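Local coordinates for small TOPRIM domain protein (Geobacillus stearothermophilus, PDB 2FCJ) that is of unknown function but carries a Toprim domain, the fold that topoisomerases and DnaG-type primases share, which hints at a role with nucleic acids, at residues I36-L41 with R67-R72; D52-A57 with E76-Y81. All coordinates share one frame; numbering follows the deposited sequence. Where two conformers were deposited one is given.

Contact 1 of 2, residues I36-L41 with R67-R72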
loop_
_atom_site.group_PDB
_atom_site.type_symbol
_atom_site.label_atom_id
_atom_site.label_comp_id
_atom_site.label_asym_id
_atom_site.label_seq_id
_atom_site.Cartn_x
_atom_site.Cartn_y
_atom_site.Cartn_z
ATOM N N ILE A 36 6.013 -6.237 -11.427
ATOM C CA ILE A 36 6.364 -7.456 -10.710
ATOM C C ILE A 36 5.802 -8.623 -11.511
ATOM O O ILE A 36 4.703 -8.537 -12.056
ATOM C CB ILE A 36 5.763 -7.460 -9.276
ATOM C CG1 ILE A 36 6.026 -8.794 -8.567
ATOM C CG2 ILE A 36 4.264 -7.165 -9.315
ATOM C CD1 ILE A 36 5.845 -8.742 -7.045
ATOM N N SER A 37 6.594 -9.676 -11.670
ATOM C CA SER A 37 6.131 -10.810 -12.443
ATOM C C SER A 37 4.988 -11.514 -11.739
ATOM O O SER A 37 4.880 -11.513 -10.498
ATOM C CB SER A 37 7.255 -11.812 -12.651
ATOM O OG SER A 37 7.629 -12.379 -11.409
ATOM N N ASP A 38 4.169 -12.183 -12.532
ATOM C CA ASP A 38 3.129 -13.021 -11.970
ATOM C C ASP A 38 3.716 -13.987 -10.941
ATOM O O ASP A 38 3.116 -14.229 -9.897
ATOM C CB ASP A 38 2.423 -13.819 -13.061
ATOM C CG ASP A 38 1.483 -12.977 -13.911
ATOM O OD1 ASP A 38 1.248 -11.780 -13.630
ATOM O OD2 ASP A 38 0.894 -13.578 -14.835
ATOM N N ALA A 39 4.831 -14.628 -11.270
ATOM C CA ALA A 39 5.396 -15.642 -10.383
ATOM C C ALA A 39 5.833 -15.055 -9.040
ATOM O O ALA A 39 5.614 -15.656 -7.986
ATOM C CB ALA A 39 6.567 -16.350 -11.060
ATOM N N ARG A 40 6.451 -13.880 -9.062
ATOM C CA ARG A 40 6.816 -13.223 -7.806
ATOM C C ARG A 40 5.581 -12.814 -6.996
ATOM O O ARG A 40 5.537 -12.958 -5.777
ATOM C CB ARG A 40 7.728 -12.014 -8.060
ATOM C CG ARG A 40 9.119 -12.355 -8.588
ATOM C CD ARG A 40 9.970 -11.097 -8.739
ATOM N NE ARG A 40 10.088 -10.371 -7.477
ATOM C CZ ARG A 40 11.174 -10.372 -6.711
ATOM N NH1 ARG A 40 11.183 -9.697 -5.568
ATOM N NH2 ARG A 40 12.255 -11.045 -7.089
ATOM N N LEU A 41 4.535 -12.382 -7.689
ATOM C CA LEU A 41 3.281 -12.054 -7.022
ATOM C C LEU A 41 2.622 -13.278 -6.400
ATOM O O LEU A 41 2.122 -13.208 -5.289
ATOM C CB LEU A 41 2.338 -11.381 -8.013
ATOM C CG LEU A 41 1.136 -10.682 -7.397
ATOM C CD1 LEU A 41 1.572 -9.818 -6.214
ATOM C CD2 LEU A 41 0.425 -9.847 -8.435
ATOM N N ARG A 67 -3.081 -2.774 -10.290
ATOM C CA ARG A 67 -4.324 -3.233 -9.671
ATOM C C ARG A 67 -4.939 -4.394 -10.435
ATOM O O ARG A 67 -5.440 -5.350 -9.830
ATOM C CB ARG A 67 -5.343 -2.110 -9.558
ATOM C CG ARG A 67 -4.958 -1.050 -8.565
ATOM C CD ARG A 67 -6.153 -0.201 -8.246
ATOM N NE ARG A 67 -5.752 0.995 -7.531
ATOM C CZ ARG A 67 -5.476 1.020 -6.230
ATOM N NH1 ARG A 67 -5.596 -0.083 -5.501
ATOM N NH2 ARG A 67 -5.110 2.161 -5.656
ATOM N N ARG A 68 -4.921 -4.320 -11.759
ATOM C CA ARG A 68 -5.504 -5.367 -12.573
ATOM C C ARG A 68 -4.769 -6.687 -12.370
ATOM O O ARG A 68 -5.391 -7.745 -12.251
ATOM C CB ARG A 68 -5.466 -4.970 -14.044
ATOM C CG ARG A 68 -6.219 -5.963 -14.913
ATOM C CD ARG A 68 -6.329 -5.480 -16.338
ATOM N NE ARG A 68 -5.037 -5.013 -16.815
ATOM C CZ ARG A 68 -4.870 -4.165 -17.822
ATOM N NH1 ARG A 68 -5.917 -3.711 -18.501
ATOM N NH2 ARG A 68 -3.647 -3.801 -18.172
ATOM N N GLN A 69 -3.442 -6.612 -12.297
ATOM C CA GLN A 69 -2.639 -7.803 -12.043
ATOM C C GLN A 69 -3.006 -8.404 -10.690
ATOM O O GLN A 69 -3.133 -9.628 -10.547
ATOM C CB GLN A 69 -1.159 -7.457 -12.081
ATOM C CG GLN A 69 -0.288 -8.675 -12.013
ATOM C CD GLN A 69 1.164 -8.330 -11.908
ATOM O OE1 GLN A 69 1.528 -7.211 -11.526
ATOM N NE2 GLN A 69 2.016 -9.298 -12.227
ATOM N N PHE A 70 -3.141 -7.548 -9.685
ATOM C CA PHE A 70 -3.496 -8.021 -8.356
ATOM C C PHE A 70 -4.877 -8.662 -8.310
ATOM O O PHE A 70 -5.090 -9.620 -7.578
ATOM C CB PHE A 70 -3.385 -6.904 -7.309
ATOM C CG PHE A 70 -2.006 -6.778 -6.696
ATOM C CD1 PHE A 70 -0.918 -6.390 -7.456
ATOM C CD2 PHE A 70 -1.786 -7.090 -5.366
ATOM C CE1 PHE A 70 0.361 -6.281 -6.888
ATOM C CE2 PHE A 70 -0.516 -6.978 -4.801
ATOM C CZ PHE A 70 0.548 -6.577 -5.569
ATOM N N ARG A 71 -5.842 -8.096 -9.027
ATOM C CA ARG A 71 -7.184 -8.665 -9.004
ATOM C C ARG A 71 -7.181 -10.093 -9.553
ATOM O O ARG A 71 -7.941 -10.952 -9.088
ATOM C CB ARG A 71 -8.159 -7.770 -9.765
ATOM C CG ARG A 71 -8.520 -6.493 -9.025
ATOM C CD ARG A 71 -9.802 -5.903 -9.574
ATOM N NE ARG A 71 -9.650 -5.599 -10.991
ATOM C CZ ARG A 71 -9.200 -4.441 -11.457
ATOM N NH1 ARG A 71 -8.899 -3.466 -10.614
ATOM N NH2 ARG A 71 -9.104 -4.243 -12.770
ATOM N N ARG A 72 -6.237 -10.353 -10.463
ATOM C CA ARG A 72 -6.087 -11.662 -11.105
ATOM C C ARG A 72 -5.226 -12.618 -10.264
ATOM O O ARG A 72 -5.575 -13.786 -10.092
ATOM C CB ARG A 72 -5.508 -11.481 -12.514
ATOM C CG ARG A 72 -5.180 -12.775 -13.262
ATOM C CD ARG A 72 -4.747 -12.509 -14.713
ATOM N NE ARG A 72 -3.631 -11.567 -14.805
ATOM C CZ ARG A 72 -2.344 -11.904 -14.699
ATOM N NH1 ARG A 72 -2.006 -13.175 -14.526
ATOM N NH2 ARG A 72 -1.395 -10.975 -14.783
HETATM O O HOH W 1 3.294 -5.601 -12.633
#
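Gln69 reaches from the helix 61-73 to the start of helix 38-47 and supplies hydrogen bonds from both N-H groups of its amide. Gln69 NE2 gives one proton to the backbone oxygen Ile36 O at 2.8 Å, nearly straight and in the amide plane. The other goes from Gln69 NE2 to Asp38 OD1 at 3.0 Å, on the anti lone pair of that oxygen. The amide oxygen has its own partner: water 1 donates to Gln69 OE1 at 2.6 Å and accepts from Ile36 N, so the amide holds Ile36 O directly and Ile36 N through the water. CG stands anti to the backbone N (chi1 -172°) and the chain beyond it is extended, which carries the amide across to the loop before helix 38-47 and its first residue.

The charged pair lies beside this bridge. Arg72 grips the Asp38 carboxylate end-on, NH2 to OD1 on its syn side and NH1 to OD2 at 2.9 Å. The two planes are 53° apart, and NH1 meets OD2 from above the carboxylate plane. OD1 therefore takes two donors, which is likely to stabilise the ionised acid.

Apolar contact fills the inner side. In the conformer given, Leu41 CD1 sits over one face of the Phe70 ring, 3.9 Å from its centroid, a CH-pi contact.

Ser37 is the N-cap of helix 38-47, its OG accepting from Arg40 N at 3.0 Å. Helices 38-47 and 61-73 belong to successive crossovers that step the same way across the parallel sheet, and so lie side by side on one face, as in an alpha/beta Toprim domain; the contact joins the N-terminal end of one to later turns of the other.

Contact 2 of 2, residues D52-A57 with E76-Y81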
loop_
_atom_site.group_PDB
_atom_site.type_symbol
_atom_site.label_atom_id
_atom_site.label_comp_id
_atom_site.label_asym_id
_atom_site.label_seq_id
_atom_site.Cartn_x
_atom_site.Cartn_y
_atom_site.Cartn_z
ATOM N N ASP A 52 -2.929 -9.463 6.716
ATOM C CA ASP A 52 -3.927 -8.465 6.375
ATOM C C ASP A 52 -3.280 -7.517 5.355
ATOM O O ASP A 52 -2.512 -6.623 5.721
ATOM C CB ASP A 52 -4.346 -7.711 7.653
ATOM C CG ASP A 52 -5.481 -6.737 7.432
ATOM O OD1 ASP A 52 -6.219 -6.872 6.444
ATOM O OD2 ASP A 52 -5.677 -5.846 8.294
ATOM N N VAL A 53 -3.589 -7.708 4.077
ATOM C CA VAL A 53 -2.766 -7.144 3.008
ATOM C C VAL A 53 -3.560 -6.088 2.243
ATOM O O VAL A 53 -4.746 -6.280 1.947
ATOM C CB VAL A 53 -2.320 -8.243 2.027
ATOM C CG1 VAL A 53 -1.429 -7.671 0.941
ATOM C CG2 VAL A 53 -1.602 -9.364 2.754
ATOM N N TYR A 54 -2.869 -5.001 1.895
ATOM C CA TYR A 54 -3.448 -3.852 1.211
ATOM C C TYR A 54 -2.540 -3.491 0.055
ATOM O O TYR A 54 -1.313 -3.598 0.167
ATOM C CB TYR A 54 -3.540 -2.652 2.148
ATOM C CG TYR A 54 -4.372 -2.913 3.385
ATOM C CD1 TYR A 54 -5.698 -2.534 3.441
ATOM C CD2 TYR A 54 -3.843 -3.592 4.470
ATOM C CE1 TYR A 54 -6.464 -2.783 4.579
ATOM C CE2 TYR A 54 -4.602 -3.833 5.604
ATOM C CZ TYR A 54 -5.904 -3.433 5.638
ATOM O OH TYR A 54 -6.645 -3.675 6.777
ATOM N N LEU A 55 -3.138 -3.036 -1.034
ATOM C CA LEU A 55 -2.413 -2.473 -2.168
ATOM C C LEU A 55 -2.781 -1.000 -2.331
ATOM O O LEU A 55 -3.961 -0.659 -2.500
ATOM C CB LEU A 55 -2.779 -3.226 -3.452
ATOM C CG LEU A 55 -2.181 -2.638 -4.722
ATOM C CD1 LEU A 55 -0.677 -2.795 -4.789
ATOM C CD2 LEU A 55 -2.842 -3.269 -5.933
ATOM N N LEU A 56 -1.765 -0.142 -2.306
ATOM C CA LEU A 56 -1.921 1.302 -2.492
ATOM C C LEU A 56 -1.161 1.753 -3.737
ATOM O O LEU A 56 0.066 1.834 -3.709
ATOM C CB LEU A 56 -1.408 2.056 -1.258
ATOM C CG LEU A 56 -1.428 3.592 -1.338
ATOM C CD1 LEU A 56 -2.849 4.130 -1.488
ATOM C CD2 LEU A 56 -0.714 4.218 -0.146
ATOM N N ALA A 57 -1.884 1.990 -4.831
ATOM C CA ALA A 57 -1.270 2.286 -6.112
ATOM C C ALA A 57 -1.709 3.666 -6.558
ATOM O O ALA A 57 -2.762 4.156 -6.143
ATOM C CB ALA A 57 -1.695 1.256 -7.156
ATOM N N GLU A 76 -6.735 -11.516 -2.611
ATOM C CA GLU A 76 -6.848 -11.381 -1.159
ATOM C C GLU A 76 -6.500 -9.978 -0.730
ATOM O O GLU A 76 -6.908 -9.547 0.354
ATOM C CB GLU A 76 -5.894 -12.364 -0.460
ATOM C CG GLU A 76 -6.261 -13.813 -0.625
ATOM C CD GLU A 76 -5.474 -14.505 -1.717
ATOM O OE1 GLU A 76 -5.135 -13.871 -2.744
ATOM O OE2 GLU A 76 -5.201 -15.707 -1.567
ATOM N N ALA A 77 -5.691 -9.296 -1.538
ATOM C CA ALA A 77 -5.210 -7.973 -1.190
ATOM C C ALA A 77 -6.317 -6.950 -1.346
ATOM O O ALA A 77 -6.974 -6.877 -2.397
ATOM C CB ALA A 77 -4.023 -7.599 -2.060
ATOM N N GLU A 78 -6.530 -6.153 -0.305
ATOM C CA GLU A 78 -7.538 -5.100 -0.340
ATOM C C GLU A 78 -6.990 -3.836 -0.986
ATOM O O GLU A 78 -5.898 -3.369 -0.637
ATOM C CB GLU A 78 -7.959 -4.784 1.094
ATOM C CG GLU A 78 -9.039 -3.741 1.240
ATOM C CD GLU A 78 -9.442 -3.556 2.686
ATOM O OE1 GLU A 78 -9.091 -4.425 3.508
ATOM O OE2 GLU A 78 -10.112 -2.547 2.990
ATOM N N HIS A 79 -7.754 -3.239 -1.886
ATOM C CA HIS A 79 -7.284 -2.061 -2.593
ATOM C C HIS A 79 -7.593 -0.766 -1.854
ATOM O O HIS A 79 -8.738 -0.533 -1.462
ATOM C CB HIS A 79 -7.870 -2.025 -4.004
ATOM C CG HIS A 79 -7.384 -3.137 -4.877
ATOM N ND1 HIS A 79 -6.845 -2.930 -6.126
ATOM C CD2 HIS A 79 -7.301 -4.469 -4.648
ATOM C CE1 HIS A 79 -6.503 -4.093 -6.654
ATOM N NE2 HIS A 79 -6.715 -5.035 -5.754
ATOM N N LEU A 80 -6.561 0.036 -1.620
ATOM C CA LEU A 80 -6.705 1.367 -1.038
ATOM C C LEU A 80 -6.460 2.400 -2.110
ATOM O O LEU A 80 -5.689 2.172 -3.040
ATOM C CB LEU A 80 -5.677 1.565 0.068
ATOM C CG LEU A 80 -5.829 0.624 1.258
ATOM C CD1 LEU A 80 -4.790 0.955 2.309
ATOM C CD2 LEU A 80 -7.234 0.747 1.825
ATOM N N TYR A 81 -7.148 3.529 -2.002
ATOM C CA TYR A 81 -7.161 4.510 -3.069
ATOM C C TYR A 81 -6.909 5.866 -2.448
ATOM O O TYR A 81 -7.516 6.211 -1.433
ATOM C CB TYR A 81 -8.526 4.524 -3.767
ATOM C CG TYR A 81 -8.925 3.210 -4.398
ATOM C CD1 TYR A 81 -8.560 2.904 -5.702
ATOM C CD2 TYR A 81 -9.688 2.285 -3.697
ATOM C CE1 TYR A 81 -8.938 1.711 -6.286
ATOM C CE2 TYR A 81 -10.018 1.068 -4.255
ATOM C CZ TYR A 81 -9.652 0.791 -5.543
ATOM O OH TYR A 81 -10.046 -0.403 -6.110
HETATM O O HOH W 2 -5.353 -9.857 2.977
#
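Leu55 and His79 lie side by side on one face of the sheet, and Leu55 CD2 rests over a face of the imidazole, 4.2 Å from its centroid, in a CH-pi contact. The same leucine carries much of the backbone pairing: Leu55 N donates to Glu78 O and Leu55 O accepts from Leu80 N, both at 2.8 Å, while Glu78 N donates to Val53 O. A branched apolar side chain suits this buried place, where Phe70 of the helix 61-73 also touches it.

These bonds make strands 52-56 and 78-80 parallel neighbours, with helix 61-73 as the connection between them: a beta-alpha-beta crossover of the Toprim sheet, in which 78-80 is the edge strand.

On the other face Leu80 packs against Tyr54, its CD1 3.8 Å from Tyr54 CD1, and touches Leu56 CD1 with CB. Leu80 CG is anti to the carbonyl carbon (chi1 -63°), which sets it against Tyr54 CD1. Helix 94-103 adds Leu101 to this apolar cluster.

Tyr54 runs alongside Glu78, both pointing the same way, with Glu78 OE1 3.3 Å from Tyr54 CE1 and the ring and carboxylate planes 41° apart. The extended glutamate lies beside the ring, its carboxylate making the nearest approach, at an exposed position on the edge strand. Beyond the ring, Tyr54 OH donates to Asp52 OD2 at 2.8 Å. An alanine here would probably leave Leu80 CG and CD2 without the ring they pack against, and Asp52 OD2 without its hydroxyl donor. Phe106 meets the Tyr54 ring edge-to-face.

At the start of the pair, water 2 accepts from Val53 N and lies within hydrogen-bonding distance of Glu76 O, to which it may donate.

Helix 61-73 ties the two contacts together: in contact 1 it pairs with helix 38-47, and in contact 2 it forms the connection between the paired strands. Contact 2 is the more buried; its centre lies about 6 Å from the centre of the chain, that of contact 1 about 14 Å. Backbone hydrogen bonds and apolar side chains dominate there, in contact 2, whereas contact 1, partly buried, relies on side-chain polar links, an amide bridge and a salt bridge, around a smaller apolar patch. Arg67, two residues before Gln69 on the same helix, reaches the strand pair: Arg67 NH2 probably hydrogen-bonds Leu80 O at 2.7 Å.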